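Long-range contacts in protease Do-like 2, chloroplastic (Arabidopsis thaliana, PDB 4FLN), which acts as a chloroplast serine protease that makes the primary cut in the photodamaged D1 protein of photosystem II: residues B[170-175]-B[188-193]; B[192-197]-B[224-229]. All blocks are in the same frame, centred on the assembly; numbering follows the deposited sequence.

Contact 1 (B[170-175]-B[188-193]); sequences VVSRIE and GIQIDA
The guanidinium of Arg-173 has Glu-175 OE1 over one face, set off toward the rim, and Gln-190 NE2 at its edge, near its plane. The carboxylate is from the same strand, and with Arg-173 NH2 3.7 Å from Glu-175 OE1 it makes a long salt bridge of charge alone, no N-H pointing at the oxygen. The amide of Gln-190 is turned 68° to the guanidinium, and the two side chains run side by side in the same direction. Arg-173 is extended from CG to NE and Gln-190 beyond CG, so the amide lies along the aliphatic part of the arginine, Gln-190 NE2 being 3.3 Å from Arg-173 CD. Length suits Arg-173, because its NH2 travels on to the carbonyls of Gly-160 and Thr-163 of the second subunit. An alanine at Gln-190 would remove the flanking amide and would probably leave the arginine stem less well packed and less fixed in direction.

Beneath these side chains the antiparallel strands form a classic beta bulge: Ser-172 and Arg-173 both face Gln-190. Gln-190 O accepts from Ser-172 N at 2.7 Å and from Arg-173 N at 3.3 Å, each donor above the carbonyl plane, and Ser-172 OG adds a weak bond. The return bond, from Gln-190 N to Arg-173 O, is almost straight at 178°. Branched apolar residues suit the buried face bearing Val-171, Ile-189 and Ile-191, where Val-171 and Ile-191 meet Val-152 of strand 151-156; Val-171 CG1 meets Ile-189 CG2 obliquely at 3.7 Å. At one end Asp-192 N bonds to Val-170 O; at the other, Glu-175 and Gly-188 exchange backbone bonds. One carbonyl oxygen thus takes both N-H groups of the bulge, while Glu-175 probably balances part of the arginine's charge and NH2 serves the subunit interface.

Contact 2 (B[192-197]-B[224-229]); sequences DAAINP and TENIGY
In the second beta barrel of the chymotrypsin-like fold, the loop that leads from strand 185-191 toward Ser-200, by similarity the charge-relay serine, passes over the start of strand 228-232. The touching parts run 79° apart, so this is a crossing rather than a strand pairing, and the contact is made by the backbones together with the side chains of Ala-194, Ile-195 and Asn-226.

Ile-195 points at the crossing partner. With CG1 anti to its own carbonyl carbon, it lays the end of its longer branch over Gly-228, with CD1 of Ile-195 3.6 Å from CA of Gly-228. Glycine suits this site, since a CB would point at the loop and run into both Ile-195 CG1 and Ala-193 O. The isoleucine is buried between this backbone and the active site, its side chain about 5 Å from that of Ser-200, whose OG bonds to Pro-197 O.

At the other end Asn-226 has its CG anti to the backbone N, chi1 -176°, which swings the amide up alongside the backbone of Asp-192 to Ala-194. Its backbone is left-handed (phi 64°), a conformation that asparagine tolerates better than most residues. Ala-194, with nothing beyond a methyl, fits close against this turn: its CB is 3.9 Å from CA of Asn-226. Asn-226 also packs on Asn-226 of the second and third subunits, so the crossing lies where three subunits meet. Between the two ends, Ala-193 turns its own methyl away from strand 228-232 and brings its carbonyl to the strand, with O of Ala-193 2.9 Å from N of Gly-228.

How the contacts relate
Followed from the N terminus, strand 165-178 runs out, turns and returns as strand 185-191, and contact 1 closes this hairpin, with 12 residues between its two segments. The chain leaves it through Asp-192 and Ala-193, where the segments of the two contacts overlap; Asp-192 takes part in both. It then enters the loop to Ser-200. Contact 2 closes a longer excursion of 26 residues, holding strands 203-205 and 211-216, before strand 228-232 begins. The closures follow one another without nesting. They meet laterally too: strand 185-191 lies between 165-178 and 228-232 in the barrel, Ile-191 N probably bonding to Gly-228 O, and Gln-190 packs on Ile-227 and Tyr-229. Both contacts touch the second subunit.

Contact 1 (B[170-175]-B[188-193])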
loop_
_atom_site.group_PDB
_atom_site.type_symbol
_atom_site.label_atom_id
_atom_site.label_comp_id
_atom_site.label_asym_id
_atom_site.label_seq_id
_atom_site.Cartn_x
_atom_site.Cartn_y
_atom_site.Cartn_z
ATOM N N VAL B 170 10.810 34.192 -6.403
ATOM C CA VAL B 170 11.207 34.855 -7.642
ATOM C C VAL B 170 10.552 34.204 -8.858
ATOM O O VAL B 170 9.953 33.130 -8.760
ATOM C CB VAL B 170 12.746 34.837 -7.826
ATOM C CG1 VAL B 170 13.406 35.543 -6.682
ATOM C CG2 VAL B 170 13.269 33.395 -7.940
ATOM N N VAL B 171 10.722 34.816 -10.021
ATOM C CA VAL B 171 10.288 34.145 -11.221
ATOM C C VAL B 171 11.408 33.171 -11.449
ATOM O O VAL B 171 12.532 33.585 -11.680
ATOM C CB VAL B 171 10.237 35.106 -12.416
ATOM C CG1 VAL B 171 10.220 34.322 -13.713
ATOM C CG2 VAL B 171 9.025 36.029 -12.318
ATOM N N SER B 172 11.115 31.881 -11.347
ATOM C CA SER B 172 12.130 30.860 -11.577
ATOM C C SER B 172 12.288 30.487 -13.040
ATOM O O SER B 172 13.402 30.246 -13.504
ATOM C CB SER B 172 11.903 29.610 -10.707
ATOM O OG SER B 172 10.533 29.314 -10.547
ATOM N N ARG B 173 11.162 30.408 -13.750
ATOM C CA ARG B 173 11.151 29.888 -15.114
ATOM C C ARG B 173 10.122 30.569 -16.007
ATOM O O ARG B 173 8.967 30.757 -15.608
ATOM C CB ARG B 173 10.866 28.385 -15.083
ATOM C CG ARG B 173 11.482 27.612 -16.227
ATOM C CD ARG B 173 11.364 26.125 -16.008
ATOM N NE ARG B 173 12.196 25.398 -16.954
ATOM C CZ ARG B 173 11.992 24.136 -17.317
ATOM N NH1 ARG B 173 10.971 23.448 -16.814
ATOM N NH2 ARG B 173 12.810 23.563 -18.190
ATOM N N ILE B 174 10.537 30.924 -17.219
ATOM C CA ILE B 174 9.603 31.353 -18.256
ATOM C C ILE B 174 9.621 30.343 -19.393
ATOM O O ILE B 174 10.573 30.275 -20.165
ATOM C CB ILE B 174 9.957 32.740 -18.805
ATOM C CG1 ILE B 174 9.682 33.808 -17.757
ATOM C CG2 ILE B 174 9.136 33.047 -20.035
ATOM C CD1 ILE B 174 10.601 34.980 -17.875
ATOM N N GLU B 175 8.548 29.572 -19.501
ATOM C CA GLU B 175 8.515 28.426 -20.398
ATOM C C GLU B 175 7.130 28.304 -21.026
ATOM O O GLU B 175 6.161 28.858 -20.520
ATOM C CB GLU B 175 8.850 27.166 -19.598
ATOM C CG GLU B 175 8.846 25.866 -20.377
ATOM C CD GLU B 175 10.019 25.742 -21.322
ATOM O OE1 GLU B 175 10.903 24.898 -21.058
ATOM O OE2 GLU B 175 10.054 26.480 -22.332
ATOM N N GLY B 188 4.052 30.549 -19.907
ATOM C CA GLY B 188 3.744 30.519 -18.491
ATOM C C GLY B 188 4.939 30.932 -17.659
ATOM O O GLY B 188 6.076 30.788 -18.097
ATOM N N ILE B 189 4.680 31.441 -16.457
ATOM C CA ILE B 189 5.736 31.848 -15.541
ATOM C C ILE B 189 5.764 30.895 -14.364
ATOM O O ILE B 189 4.735 30.648 -13.748
ATOM C CB ILE B 189 5.496 33.273 -14.990
ATOM C CG1 ILE B 189 5.351 34.281 -16.129
ATOM C CG2 ILE B 189 6.619 33.693 -14.047
ATOM C CD1 ILE B 189 4.801 35.618 -15.677
ATOM N N GLN B 190 6.941 30.350 -14.065
ATOM C CA GLN B 190 7.142 29.530 -12.873
ATOM C C GLN B 190 7.682 30.395 -11.745
ATOM O O GLN B 190 8.568 31.219 -11.957
ATOM C CB GLN B 190 8.164 28.449 -13.156
ATOM C CG GLN B 190 7.630 27.066 -13.401
ATOM C CD GLN B 190 8.758 26.047 -13.505
ATOM O OE1 GLN B 190 9.708 26.078 -12.716
ATOM N NE2 GLN B 190 8.660 25.144 -14.477
ATOM N N ILE B 191 7.161 30.208 -10.542
ATOM C CA ILE B 191 7.704 30.918 -9.391
ATOM C C ILE B 191 8.215 29.976 -8.313
ATOM O O ILE B 191 7.816 28.822 -8.215
ATOM C CB ILE B 191 6.696 31.915 -8.759
ATOM C CG1 ILE B 191 5.425 31.189 -8.323
ATOM C CG2 ILE B 191 6.394 33.095 -9.713
ATOM C CD1 ILE B 191 4.905 31.691 -7.003
ATOM N N ASP B 192 9.057 30.537 -7.467
ATOM C CA ASP B 192 9.914 29.850 -6.514
ATOM C C ASP B 192 9.126 29.522 -5.241
ATOM O O ASP B 192 9.681 29.062 -4.253
ATOM C CB ASP B 192 11.057 30.835 -6.226
ATOM C CG ASP B 192 12.073 30.318 -5.260
ATOM O OD1 ASP B 192 11.915 30.580 -4.048
ATOM O OD2 ASP B 192 13.053 29.697 -5.716
ATOM N N ALA B 193 7.829 29.803 -5.249
ATOM C CA ALA B 193 6.998 29.645 -4.054
ATOM C C ALA B 193 5.747 28.822 -4.337
ATOM O O ALA B 193 5.161 28.928 -5.408
ATOM C CB ALA B 193 6.610 31.012 -3.500
#

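Contact 2 (B[192-197]-B[224-229])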
loop_
_atom_site.group_PDB
_atom_site.type_symbol
_atom_site.label_atom_id
_atom_site.label_comp_id
_atom_site.label_asym_id
_atom_site.label_seq_id
_atom_site.Cartn_x
_atom_site.Cartn_y
_atom_site.Cartn_z
ATOM N N ASP B 192 9.057 30.537 -7.467
ATOM C CA ASP B 192 9.914 29.850 -6.514
ATOM C C ASP B 192 9.126 29.522 -5.241
ATOM O O ASP B 192 9.681 29.062 -4.253
ATOM C CB ASP B 192 11.057 30.835 -6.226
ATOM C CG ASP B 192 12.073 30.318 -5.260
ATOM O OD1 ASP B 192 11.915 30.580 -4.048
ATOM O OD2 ASP B 192 13.053 29.697 -5.716
ATOM N N ALA B 193 7.829 29.803 -5.249
ATOM C CA ALA B 193 6.998 29.645 -4.054
ATOM C C ALA B 193 5.747 28.822 -4.337
ATOM O O ALA B 193 5.161 28.928 -5.408
ATOM C CB ALA B 193 6.610 31.012 -3.500
ATOM N N ALA B 194 5.338 28.002 -3.377
ATOM C CA ALA B 194 4.156 27.169 -3.572
ATOM C C ALA B 194 2.880 27.989 -3.399
ATOM O O ALA B 194 2.880 29.006 -2.702
ATOM C CB ALA B 194 4.167 25.980 -2.631
ATOM N N ILE B 195 1.803 27.538 -4.046
ATOM C CA ILE B 195 0.531 28.250 -4.054
ATOM C C ILE B 195 -0.630 27.382 -3.552
ATOM O O ILE B 195 -0.802 26.251 -3.992
ATOM C CB ILE B 195 0.213 28.777 -5.471
ATOM C CG1 ILE B 195 1.382 29.623 -5.986
ATOM C CG2 ILE B 195 -1.077 29.590 -5.474
ATOM C CD1 ILE B 195 1.189 30.182 -7.382
ATOM N N ASN B 196 -1.415 27.918 -2.621
ATOM C CA ASN B 196 -2.600 27.240 -2.095
ATOM C C ASN B 196 -3.730 27.228 -3.128
ATOM O O ASN B 196 -4.007 28.243 -3.772
ATOM C CB ASN B 196 -3.057 27.936 -0.802
ATOM C CG ASN B 196 -4.348 27.353 -0.220
ATOM O OD1 ASN B 196 -5.315 27.084 -0.934
ATOM N ND2 ASN B 196 -4.367 27.177 1.092
ATOM N N PRO B 197 -4.399 26.078 -3.282
ATOM C CA PRO B 197 -5.458 25.956 -4.287
ATOM C C PRO B 197 -6.433 27.116 -4.222
ATOM O O PRO B 197 -6.755 27.703 -5.256
ATOM C CB PRO B 197 -6.170 24.659 -3.893
ATOM C CG PRO B 197 -5.323 24.026 -2.801
ATOM C CD PRO B 197 -4.041 24.774 -2.709
ATOM N N THR B 224 4.123 17.545 -4.193
ATOM C CA THR B 224 5.566 17.489 -3.970
ATOM C C THR B 224 6.306 18.463 -4.889
ATOM O O THR B 224 7.102 18.048 -5.737
ATOM C CB THR B 224 6.083 16.067 -4.168
ATOM N N GLU B 225 6.044 19.756 -4.716
ATOM C CA GLU B 225 6.602 20.762 -5.615
ATOM C C GLU B 225 7.415 21.880 -4.947
ATOM O O GLU B 225 8.646 21.886 -5.006
ATOM C CB GLU B 225 5.490 21.363 -6.473
ATOM N N ASN B 226 6.713 22.804 -4.296
ATOM C CA ASN B 226 7.262 24.127 -3.978
ATOM C C ASN B 226 7.577 24.917 -5.257
ATOM O O ASN B 226 8.569 25.647 -5.347
ATOM C CB ASN B 226 8.478 24.065 -3.048
ATOM C CG ASN B 226 8.971 25.453 -2.643
ATOM O OD1 ASN B 226 8.284 26.187 -1.925
ATOM N ND2 ASN B 226 10.162 25.823 -3.109
ATOM N N ILE B 227 6.726 24.735 -6.257
ATOM C CA ILE B 227 6.769 25.569 -7.442
ATOM C C ILE B 227 5.355 25.978 -7.836
ATOM O O ILE B 227 4.513 25.131 -8.136
ATOM C CB ILE B 227 7.472 24.865 -8.607
ATOM C CG1 ILE B 227 6.852 25.294 -9.930
ATOM C CG2 ILE B 227 7.373 23.371 -8.459
ATOM C CD1 ILE B 227 7.379 24.519 -11.094
ATOM N N GLY B 228 5.098 27.281 -7.810
ATOM C CA GLY B 228 3.802 27.804 -8.187
ATOM C C GLY B 228 3.770 28.222 -9.639
ATOM O O GLY B 228 4.806 28.562 -10.213
ATOM N N TYR B 229 2.575 28.213 -10.224
ATOM C CA TYR B 229 2.400 28.590 -11.625
ATOM C C TYR B 229 1.606 29.873 -11.808
ATOM O O TYR B 229 0.706 30.190 -11.032
ATOM C CB TYR B 229 1.740 27.458 -12.393
ATOM C CG TYR B 229 2.601 26.234 -12.436
ATOM C CD1 TYR B 229 3.575 26.085 -13.418
ATOM C CD2 TYR B 229 2.464 25.236 -11.484
ATOM C CE1 TYR B 229 4.381 24.967 -13.458
ATOM C CE2 TYR B 229 3.262 24.115 -11.517
ATOM C CZ TYR B 229 4.220 23.987 -12.505
ATOM O OH TYR B 229 5.015 22.869 -12.538
#